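Prolyl endopeptidase (Myxococcus xanthus, PDB 2BKL) cleaves oligopeptides as a serine endopeptidase, cutting chiefly after proline and probably, less readily, after alanine. Local coordinates at the N-[(benzyloxy)carbonyl]-L-alanyl-L-proline site. Residues are numbered along the deposited sequence; one frame, centred on the assembly and turned at random.

The N-[(benzyloxy)carbonyl]-L-alanyl-L-proline site. Residues 145, 169-170, 229, 249, 453, 456, 533-534, 559, 574, 578, 618-619, 651. With ZAH (N-[(benzyloxy)carbonyl]-L-alanyl-L-proline), chain B.
In the active site between propeller and hydrolase domains, the nucleophile Ser533 is joined through OG to ZAH C1, the carbonyl-derived carbon of the proline, at 1.5 Å. ZAH O2 sits in the oxyanion hole, gripped by the Tyr453 hydroxyl OH at 2.7 Å and by the backbone N of Asn534, at the start of helix 534-545, at 2.8 Å. Catalytic His651 brings NE2 to 3.6 Å from ZAH C1. Arg618, CG anti to its backbone N (chi1 -167°) and its chain bent at chi3, donates NH1 in the guanidinium plane to the alanyl carbonyl ZAH O9 at 2.8 Å. Asp145 holds that guanidinium side-on: NE meets the syn lone pair of OD2, while NH2 reaches OD1 from above the carboxylate plane, which fixes its rotation and probably steadies its charge. The proline ring lies in the S1 pocket with one face flat against the Trp574 indole, while its C5-C6 edge points into the face of Phe456, ZAH C6 3.5 Å from the Phe456 ring centroid. Trp574 also points NE1 within its ring plane at the carbamate oxygen ZAH O16 (2.9 Å, 163° at H). An alanine here would remove indole face and N-H and would probably loosen both proline and carbamate. Leu559 CD1 and Val619 CG2 close on C4. Farther out, Trp249 CZ2 touches the alanyl C10, and Tyr170 turns its CD1 edge to the face of the benzyl ring (planes 85° apart), CD1 lying 3.7 Å from ZAH C21.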
# COMPACT_ATOMS: atom_id res chain seq x y z
N ASP A 145 8.63 9.53 0.81
CA ASP A 145 7.99 9.51 2.12
C ASP A 145 8.27 10.75 2.97
O ASP A 145 7.40 11.19 3.74
CB ASP A 145 8.41 8.29 2.94
CG ASP A 145 7.85 6.99 2.41
OD1 ASP A 145 7.05 6.95 1.43
OD2 ASP A 145 8.23 5.92 2.92
N LYS A 169 7.02 12.85 8.06
CA LYS A 169 6.82 11.61 7.32
C LYS A 169 5.63 10.76 7.82
O LYS A 169 4.83 10.26 6.99
CB LYS A 169 8.08 10.73 7.42
CG LYS A 169 7.91 9.35 6.83
CD LYS A 169 9.18 8.47 6.96
CE LYS A 169 10.35 9.05 6.28
NZ LYS A 169 11.43 7.97 6.14
N TYR A 170 5.56 10.56 9.13
CA TYR A 170 4.56 9.67 9.72
C TYR A 170 3.30 10.38 10.18
O TYR A 170 2.39 9.73 10.72
CB TYR A 170 5.16 8.86 10.87
CG TYR A 170 6.30 7.95 10.46
CD1 TYR A 170 6.14 7.02 9.45
CD2 TYR A 170 7.53 7.99 11.11
CE1 TYR A 170 7.19 6.17 9.09
CE2 TYR A 170 8.59 7.15 10.73
CZ TYR A 170 8.41 6.25 9.72
OH TYR A 170 9.48 5.43 9.34
N PHE A 229 6.10 1.33 15.14
CA PHE A 229 5.55 2.63 14.80
C PHE A 229 4.86 3.23 16.02
O PHE A 229 4.26 2.53 16.82
CB PHE A 229 4.54 2.57 13.66
CG PHE A 229 5.08 2.01 12.37
CD1 PHE A 229 5.07 0.64 12.11
CD2 PHE A 229 5.59 2.87 11.40
CE1 PHE A 229 5.58 0.15 10.89
CE2 PHE A 229 6.10 2.37 10.20
CZ PHE A 229 6.08 1.03 9.94
N TRP A 249 2.54 -5.58 11.95
CA TRP A 249 1.17 -5.73 11.51
C TRP A 249 0.47 -6.83 12.29
O TRP A 249 -0.60 -7.30 11.90
CB TRP A 249 1.18 -6.01 9.99
CG TRP A 249 1.48 -4.78 9.18
CD1 TRP A 249 0.58 -4.00 8.52
CD2 TRP A 249 2.76 -4.09 9.04
NE1 TRP A 249 1.19 -2.92 7.95
CE2 TRP A 249 2.53 -2.95 8.25
CE3 TRP A 249 4.07 -4.37 9.44
CZ2 TRP A 249 3.54 -2.08 7.88
CZ3 TRP A 249 5.08 -3.45 9.08
CH2 TRP A 249 4.80 -2.34 8.31
N TYR A 453 0.99 -10.30 -3.94
CA TYR A 453 1.73 -9.54 -2.94
C TYR A 453 2.11 -10.50 -1.82
O TYR A 453 3.22 -10.99 -1.81
CB TYR A 453 0.92 -8.34 -2.47
CG TYR A 453 1.63 -7.41 -1.50
CD1 TYR A 453 2.54 -6.47 -1.94
CD2 TYR A 453 1.35 -7.42 -0.15
CE1 TYR A 453 3.13 -5.59 -1.06
CE2 TYR A 453 1.96 -6.55 0.75
CZ TYR A 453 2.85 -5.65 0.29
OH TYR A 453 3.43 -4.76 1.18
N PHE A 456 1.87 -8.66 5.10
CA PHE A 456 1.52 -7.45 5.82
C PHE A 456 0.01 -7.26 6.03
O PHE A 456 -0.45 -6.13 6.20
CB PHE A 456 2.16 -6.23 5.14
CG PHE A 456 3.65 -6.30 5.14
CD1 PHE A 456 4.35 -6.94 4.14
CD2 PHE A 456 4.38 -5.77 6.24
CE1 PHE A 456 5.74 -7.06 4.21
CE2 PHE A 456 5.75 -5.86 6.30
CZ PHE A 456 6.44 -6.50 5.29
N SER A 533 7.58 -4.27 -4.23
CA SER A 533 7.94 -4.11 -2.81
C SER A 533 8.06 -5.50 -2.09
O SER A 533 9.07 -6.35 -2.46
CB SER A 533 6.93 -3.15 -2.14
OG SER A 533 7.40 -2.75 -0.84
N ASN A 534 7.17 -5.86 -1.16
CA ASN A 534 7.06 -7.25 -0.75
C ASN A 534 6.62 -8.14 -1.93
O ASN A 534 6.93 -9.33 -1.95
CB ASN A 534 6.04 -7.31 0.41
CG ASN A 534 5.73 -8.70 0.83
OD1 ASN A 534 6.54 -9.39 1.38
ND2 ASN A 534 4.50 -9.14 0.52
N LEU A 559 12.34 -5.73 -2.45
CA LEU A 559 13.27 -6.31 -1.49
C LEU A 559 13.78 -7.62 -2.05
O LEU A 559 12.97 -8.48 -2.42
CB LEU A 559 12.55 -6.57 -0.16
CG LEU A 559 12.12 -5.34 0.62
CD1 LEU A 559 11.12 -5.66 1.70
CD2 LEU A 559 13.35 -4.63 1.20
N TRP A 574 10.10 -3.65 9.24
CA TRP A 574 9.53 -4.91 8.73
C TRP A 574 10.09 -6.13 9.43
O TRP A 574 9.66 -7.24 9.12
CB TRP A 574 9.70 -5.02 7.22
CG TRP A 574 9.26 -3.76 6.57
CD1 TRP A 574 8.12 -3.07 6.82
CD2 TRP A 574 9.96 -3.03 5.57
NE1 TRP A 574 8.07 -1.92 6.07
CE2 TRP A 574 9.20 -1.88 5.29
CE3 TRP A 574 11.17 -3.23 4.89
CZ2 TRP A 574 9.61 -0.90 4.39
CZ3 TRP A 574 11.59 -2.22 3.98
CH2 TRP A 574 10.79 -1.10 3.75
N TYR A 578 9.25 -10.22 8.71
CA TYR A 578 10.20 -11.10 8.05
C TYR A 578 11.20 -11.78 8.99
O TYR A 578 11.73 -12.83 8.67
CB TYR A 578 11.03 -10.30 7.08
CG TYR A 578 10.33 -9.68 5.90
CD1 TYR A 578 9.54 -10.44 5.04
CD2 TYR A 578 10.49 -8.33 5.60
CE1 TYR A 578 8.93 -9.87 3.94
CE2 TYR A 578 9.90 -7.74 4.48
CZ TYR A 578 9.11 -8.52 3.64
OH TYR A 578 8.54 -7.93 2.54
N ARG A 618 12.09 4.38 1.18
CA ARG A 618 11.47 3.34 2.00
C ARG A 618 12.20 2.03 1.77
O ARG A 618 12.81 1.48 2.70
CB ARG A 618 9.99 3.23 1.67
CG ARG A 618 9.23 2.39 2.70
CD ARG A 618 7.74 2.16 2.44
NE ARG A 618 7.01 3.40 2.20
CZ ARG A 618 5.73 3.47 1.83
NH1 ARG A 618 4.99 2.38 1.73
NH2 ARG A 618 5.18 4.65 1.58
N VAL A 619 12.12 1.52 0.54
CA VAL A 619 12.81 0.32 0.11
C VAL A 619 14.06 0.71 -0.64
O VAL A 619 14.00 1.33 -1.70
CB VAL A 619 11.90 -0.55 -0.79
CG1 VAL A 619 12.68 -1.71 -1.43
CG2 VAL A 619 10.71 -1.08 0.04
N HIS A 651 8.64 5.64 -3.67
CA HIS A 651 8.24 4.24 -3.60
C HIS A 651 7.02 3.94 -4.44
O HIS A 651 6.90 2.87 -5.05
CB HIS A 651 7.99 3.82 -2.16
CG HIS A 651 7.81 2.35 -2.01
ND1 HIS A 651 8.81 1.46 -2.29
CD2 HIS A 651 6.72 1.61 -1.67
CE1 HIS A 651 8.36 0.22 -2.14
NE2 HIS A 651 7.10 0.29 -1.73
C1 ZAH B . 6.44 -2.67 0.25
O2 ZAH B . 5.80 -3.92 0.34
C3 ZAH B . 7.15 -2.26 1.56
C4 ZAH B . 8.28 -3.23 1.92
C5 ZAH B . 7.66 -4.28 2.84
C6 ZAH B . 6.45 -3.65 3.48
N7 ZAH B . 6.31 -2.38 2.77
C8 ZAH B . 5.42 -1.46 3.12
O9 ZAH B . 5.42 -0.32 2.46
C10 ZAH B . 4.62 -1.56 4.44
C11 ZAH B . 3.41 -2.43 4.06
N14 ZAH B . 4.14 -0.28 4.89
C15 ZAH B . 4.96 0.59 5.44
O16 ZAH B . 6.21 0.30 5.69
O17 ZAH B . 4.43 1.87 5.80
C18 ZAH B . 5.42 2.82 6.26
C19 ZAH B . 4.86 4.24 6.35
C20 ZAH B . 3.86 4.52 7.29
C21 ZAH B . 3.33 5.81 7.38
C22 ZAH B . 3.82 6.82 6.55
C23 ZAH B . 4.83 6.55 5.62
C24 ZAH B . 5.35 5.26 5.52